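Local coordinates for chlorella virus DNA ligase-adenylate (Chlorella virus, PDB 1FVI), which probably seals nicks in duplex DNA in an ATP-dependent reaction that passes through a covalent enzyme-adenylate, at residues A[90-102]-A[127-139]. The protein carries 1 engineered substitution. Sequence-based numbering, arbitrary orientation.
Sequences AKFSYYWFDYVTD and EHAQVKIIPLIPV. With AMP (adenosine monophosphate), chain C.
F92, Y94 and W96 pair through their backbones with 130-136, joining strands 92-99 and 131-135 side by side. The two strands are parallel and belong to a beta-alpha-beta unit, with helix 108-121 between them in sequence, in the ligase domain that holds the AMP. Strand 131-135 is the outermost strand of its sheet; strand 63-68 flanks 92-99 on the other side.

Six backbone hydrogen bonds form the ladder. F92 N donates to Q130 O and K132 N to F92 O. Y94 and W96 repeat the pattern, each giving its N-H to one residue and taking one from the next but one. The last bond runs from L136 N to W96 O (2.9 Å).

Just before the strands, Q130 NE2 donates to A90 O at 2.7 Å, from above the carbonyl plane. Q130 CG is anti to the backbone N (chi1 -178°) and the chain runs extended, which brings the same nitrogen to the edge of the F92 ring, 3.6 Å from F92 CE2. Ring and amide planes lie 75° apart. K91 NZ makes a weak bond to A129 O.

Apolar packing splits between the two faces. On the face that carries F92, Y94 and W96, the F92 ring lies alongside V131, CZ 3.3 Å from V131 CG2, and both valine methyls touch it. The neighbouring helix 49-58 also packs on this pair. On the Y95 face, I134 CD1 makes a CH-pi contact over the phenol ring, 4.1 Å from its centroid. L136 CD2 touches Y95 CD2.

The far end reaches the AMP pocket. One face of the F97 ring lies against the adenine, with AMP N1 over the ring centre. L136 packs CB on F97 CB at 3.7 Å and brings CD1 to 3.4 Å from AMP N6. One water donates to both F97 O and L136 O.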
# COMPACT_ATOMS: atom_id res chain seq x y z
N ALA A 90 -18.82 6.76 -8.17
CA ALA A 90 -17.39 7.01 -8.25
C ALA A 90 -16.63 5.70 -8.25
O ALA A 90 -17.06 4.72 -7.63
CB ALA A 90 -16.91 7.87 -7.08
N LYS A 91 -15.50 5.71 -8.94
CA LYS A 91 -14.65 4.55 -9.04
C LYS A 91 -13.88 4.38 -7.72
O LYS A 91 -13.62 5.35 -7.00
CB LYS A 91 -13.68 4.74 -10.20
CG LYS A 91 -14.35 4.90 -11.55
CD LYS A 91 -13.33 5.31 -12.60
CE LYS A 91 -13.88 5.26 -14.02
NZ LYS A 91 -13.92 3.87 -14.55
N PHE A 92 -13.59 3.13 -7.38
CA PHE A 92 -12.84 2.80 -6.17
C PHE A 92 -12.13 1.48 -6.38
O PHE A 92 -12.36 0.76 -7.35
CB PHE A 92 -13.75 2.77 -4.92
CG PHE A 92 -14.89 1.77 -5.01
CD1 PHE A 92 -14.72 0.47 -4.54
CD2 PHE A 92 -16.10 2.13 -5.60
CE1 PHE A 92 -15.75 -0.48 -4.66
CE2 PHE A 92 -17.13 1.20 -5.72
CZ PHE A 92 -16.95 -0.11 -5.25
N SER A 93 -11.23 1.16 -5.47
CA SER A 93 -10.48 -0.08 -5.58
C SER A 93 -10.63 -0.94 -4.34
O SER A 93 -11.13 -0.50 -3.32
CB SER A 93 -9.00 0.24 -5.82
OG SER A 93 -8.84 0.95 -7.03
N TYR A 94 -10.24 -2.20 -4.47
CA TYR A 94 -10.28 -3.13 -3.36
C TYR A 94 -9.04 -3.99 -3.47
O TYR A 94 -8.89 -4.77 -4.42
CB TYR A 94 -11.54 -3.99 -3.38
CG TYR A 94 -11.58 -4.98 -2.23
CD1 TYR A 94 -12.00 -4.59 -0.96
CD2 TYR A 94 -11.20 -6.31 -2.42
CE1 TYR A 94 -12.06 -5.50 0.10
CE2 TYR A 94 -11.25 -7.24 -1.37
CZ TYR A 94 -11.69 -6.82 -0.13
OH TYR A 94 -11.78 -7.74 0.88
N TYR A 95 -8.10 -3.78 -2.54
CA TYR A 95 -6.87 -4.56 -2.50
C TYR A 95 -7.22 -5.83 -1.72
O TYR A 95 -7.46 -5.78 -0.51
CB TYR A 95 -5.78 -3.77 -1.77
CG TYR A 95 -5.29 -2.53 -2.50
CD1 TYR A 95 -5.88 -1.28 -2.26
CD2 TYR A 95 -4.22 -2.59 -3.40
CE1 TYR A 95 -5.40 -0.12 -2.89
CE2 TYR A 95 -3.73 -1.44 -4.03
CZ TYR A 95 -4.34 -0.21 -3.77
OH TYR A 95 -3.86 0.94 -4.36
N TRP A 96 -7.29 -6.94 -2.45
CA TRP A 96 -7.66 -8.24 -1.88
C TRP A 96 -6.41 -8.96 -1.45
O TRP A 96 -5.67 -9.47 -2.29
CB TRP A 96 -8.39 -9.03 -2.97
CG TRP A 96 -9.00 -10.36 -2.57
CD1 TRP A 96 -9.20 -10.83 -1.31
CD2 TRP A 96 -9.45 -11.39 -3.47
NE1 TRP A 96 -9.72 -12.11 -1.36
CE2 TRP A 96 -9.88 -12.47 -2.67
CE3 TRP A 96 -9.51 -11.51 -4.87
CZ2 TRP A 96 -10.37 -13.67 -3.22
CZ3 TRP A 96 -10.00 -12.70 -5.42
CH2 TRP A 96 -10.42 -13.76 -4.59
N PHE A 97 -6.16 -9.01 -0.15
CA PHE A 97 -4.96 -9.65 0.35
C PHE A 97 -5.07 -11.02 1.03
O PHE A 97 -4.05 -11.66 1.29
CB PHE A 97 -4.13 -8.68 1.20
CG PHE A 97 -4.88 -8.06 2.35
CD1 PHE A 97 -5.38 -8.86 3.40
CD2 PHE A 97 -4.99 -6.68 2.45
CE1 PHE A 97 -5.97 -8.28 4.53
CE2 PHE A 97 -5.57 -6.08 3.58
CZ PHE A 97 -6.06 -6.88 4.63
N ASP A 98 -6.30 -11.46 1.31
CA ASP A 98 -6.50 -12.77 1.93
C ASP A 98 -7.82 -13.40 1.52
O ASP A 98 -8.73 -12.72 1.07
CB ASP A 98 -6.36 -12.70 3.46
CG ASP A 98 -5.74 -13.96 4.06
OD1 ASP A 98 -5.59 -14.97 3.34
OD2 ASP A 98 -5.40 -13.93 5.26
N TYR A 99 -7.90 -14.71 1.71
CA TYR A 99 -9.05 -15.52 1.33
C TYR A 99 -9.11 -16.75 2.22
O TYR A 99 -8.28 -17.66 2.06
CB TYR A 99 -8.85 -16.00 -0.11
CG TYR A 99 -10.01 -16.76 -0.72
CD1 TYR A 99 -11.31 -16.59 -0.24
CD2 TYR A 99 -9.81 -17.59 -1.83
CE1 TYR A 99 -12.39 -17.21 -0.86
CE2 TYR A 99 -10.88 -18.21 -2.46
CZ TYR A 99 -12.17 -18.01 -1.97
OH TYR A 99 -13.24 -18.59 -2.61
N VAL A 100 -10.07 -16.81 3.13
CA VAL A 100 -10.15 -17.99 3.98
C VAL A 100 -10.77 -19.22 3.32
O VAL A 100 -10.23 -20.30 3.49
CB VAL A 100 -10.74 -17.71 5.38
CG1 VAL A 100 -11.03 -19.03 6.15
CG2 VAL A 100 -9.72 -16.92 6.18
N THR A 101 -11.84 -19.08 2.53
CA THR A 101 -12.45 -20.25 1.86
C THR A 101 -13.21 -21.12 2.87
O THR A 101 -14.43 -21.18 2.85
CB THR A 101 -11.37 -21.09 1.04
OG1 THR A 101 -11.28 -20.60 -0.30
CG2 THR A 101 -11.68 -22.57 0.99
N ASP A 102 -12.48 -21.76 3.78
CA ASP A 102 -13.08 -22.60 4.80
C ASP A 102 -12.21 -22.60 6.05
O ASP A 102 -12.44 -21.84 6.99
CB ASP A 102 -13.26 -24.04 4.27
CG ASP A 102 -13.52 -25.06 5.39
OD1 ASP A 102 -12.88 -26.14 5.37
OD2 ASP A 102 -14.34 -24.80 6.29
N GLU A 127 -11.72 -6.99 -14.35
CA GLU A 127 -12.17 -6.09 -15.41
C GLU A 127 -13.38 -5.22 -15.10
O GLU A 127 -13.93 -4.61 -16.00
CB GLU A 127 -12.51 -6.89 -16.68
CG GLU A 127 -11.45 -7.85 -17.19
CD GLU A 127 -12.02 -8.80 -18.23
OE1 GLU A 127 -11.24 -9.61 -18.80
OE2 GLU A 127 -13.24 -8.76 -18.48
N HIS A 128 -13.82 -5.15 -13.85
CA HIS A 128 -14.99 -4.33 -13.54
C HIS A 128 -14.78 -2.85 -13.89
O HIS A 128 -13.66 -2.34 -13.83
CB HIS A 128 -15.43 -4.49 -12.10
CG HIS A 128 -16.77 -3.88 -11.82
ND1 HIS A 128 -17.92 -4.63 -11.72
CD2 HIS A 128 -17.13 -2.60 -11.60
CE1 HIS A 128 -18.94 -3.83 -11.45
NE2 HIS A 128 -18.49 -2.59 -11.37
N ALA A 129 -15.86 -2.19 -14.27
CA ALA A 129 -15.80 -0.79 -14.66
C ALA A 129 -15.52 0.17 -13.50
O ALA A 129 -14.50 0.87 -13.48
CB ALA A 129 -17.09 -0.40 -15.38
N GLN A 130 -16.43 0.19 -12.53
CA GLN A 130 -16.31 1.06 -11.37
C GLN A 130 -15.36 0.57 -10.26
O GLN A 130 -14.66 1.37 -9.65
CB GLN A 130 -17.70 1.31 -10.78
CG GLN A 130 -17.72 2.25 -9.60
CD GLN A 130 -19.09 2.37 -9.00
OE1 GLN A 130 -20.04 1.75 -9.47
NE2 GLN A 130 -19.20 3.15 -7.94
N VAL A 131 -15.40 -0.74 -9.99
CA VAL A 131 -14.58 -1.37 -8.94
C VAL A 131 -13.30 -2.03 -9.46
O VAL A 131 -13.34 -2.96 -10.27
CB VAL A 131 -15.38 -2.47 -8.20
CG1 VAL A 131 -14.67 -2.85 -6.91
CG2 VAL A 131 -16.78 -2.03 -7.92
N LYS A 132 -12.16 -1.60 -8.94
CA LYS A 132 -10.89 -2.17 -9.36
C LYS A 132 -10.43 -3.20 -8.33
O LYS A 132 -10.09 -2.85 -7.19
CB LYS A 132 -9.85 -1.05 -9.51
CG LYS A 132 -8.52 -1.47 -10.09
CD LYS A 132 -7.53 -0.34 -9.94
CE LYS A 132 -6.17 -0.69 -10.51
NZ LYS A 132 -5.23 0.45 -10.35
N ILE A 133 -10.51 -4.48 -8.69
CA ILE A 133 -10.09 -5.55 -7.79
C ILE A 133 -8.60 -5.75 -7.99
O ILE A 133 -8.14 -6.11 -9.09
CB ILE A 133 -10.81 -6.90 -8.08
CG1 ILE A 133 -12.33 -6.73 -7.93
CG2 ILE A 133 -10.30 -8.00 -7.14
CD1 ILE A 133 -12.75 -6.32 -6.58
N ILE A 134 -7.84 -5.49 -6.93
CA ILE A 134 -6.39 -5.62 -6.98
C ILE A 134 -5.87 -6.73 -6.08
O ILE A 134 -5.88 -6.60 -4.86
CB ILE A 134 -5.69 -4.30 -6.60
CG1 ILE A 134 -6.13 -3.17 -7.55
CG2 ILE A 134 -4.18 -4.48 -6.67
CD1 ILE A 134 -5.61 -1.81 -7.17
N PRO A 135 -5.46 -7.86 -6.68
CA PRO A 135 -4.93 -8.99 -5.91
C PRO A 135 -3.57 -8.61 -5.30
O PRO A 135 -2.65 -8.23 -6.01
CB PRO A 135 -4.76 -10.09 -6.97
CG PRO A 135 -5.72 -9.69 -8.06
CD PRO A 135 -5.55 -8.20 -8.11
N LEU A 136 -3.48 -8.67 -3.98
CA LEU A 136 -2.24 -8.37 -3.30
C LEU A 136 -1.48 -9.66 -3.08
O LEU A 136 -1.62 -10.30 -2.04
CB LEU A 136 -2.49 -7.70 -1.95
CG LEU A 136 -2.46 -6.18 -1.78
CD1 LEU A 136 -2.10 -5.89 -0.33
CD2 LEU A 136 -1.44 -5.52 -2.71
N ILE A 137 -0.74 -10.08 -4.09
CA ILE A 137 0.08 -11.29 -4.01
C ILE A 137 1.40 -10.87 -3.34
O ILE A 137 2.04 -9.89 -3.76
CB ILE A 137 0.26 -11.87 -5.41
CG1 ILE A 137 -1.13 -12.31 -5.92
CG2 ILE A 137 1.29 -13.01 -5.39
CD1 ILE A 137 -1.22 -12.57 -7.39
N PRO A 138 1.81 -11.56 -2.25
CA PRO A 138 3.06 -11.18 -1.56
C PRO A 138 4.37 -11.39 -2.30
O PRO A 138 4.47 -12.19 -3.23
CB PRO A 138 3.00 -12.01 -0.29
CG PRO A 138 2.31 -13.28 -0.76
CD PRO A 138 1.20 -12.74 -1.63
N VAL A 139 5.37 -10.65 -1.84
CA VAL A 139 6.73 -10.70 -2.37
C VAL A 139 7.54 -11.51 -1.37
O VAL A 139 7.36 -11.35 -0.18
CB VAL A 139 7.35 -9.28 -2.41
CG1 VAL A 139 8.83 -9.35 -2.77
CG2 VAL A 139 6.62 -8.40 -3.39
P AMP C . -0.94 1.06 10.33
O1P AMP C . -0.43 1.11 11.70
O3P AMP C . -2.05 2.19 10.43
O5' AMP C . -1.77 -0.18 10.13
C5' AMP C . -2.55 -0.37 8.85
C4' AMP C . -3.80 -1.20 9.04
O4' AMP C . -4.19 -1.64 7.74
C3' AMP C . -3.59 -2.47 9.90
O3' AMP C . -4.68 -2.79 10.77
C2' AMP C . -3.48 -3.58 8.91
O2' AMP C . -4.00 -4.78 9.45
C1' AMP C . -4.21 -3.05 7.66
N9 AMP C . -3.53 -3.45 6.45
C8 AMP C . -3.18 -2.58 5.43
N7 AMP C . -2.57 -3.22 4.48
C5 AMP C . -2.50 -4.56 4.84
C6 AMP C . -1.97 -5.70 4.23
N6 AMP C . -1.36 -5.67 3.02
N1 AMP C . -2.10 -6.86 4.91
C2 AMP C . -2.69 -6.88 6.08
N3 AMP C . -3.24 -5.88 6.78
C4 AMP C . -3.12 -4.69 6.11
O HOH W 1 -1.62 -11.02 0.69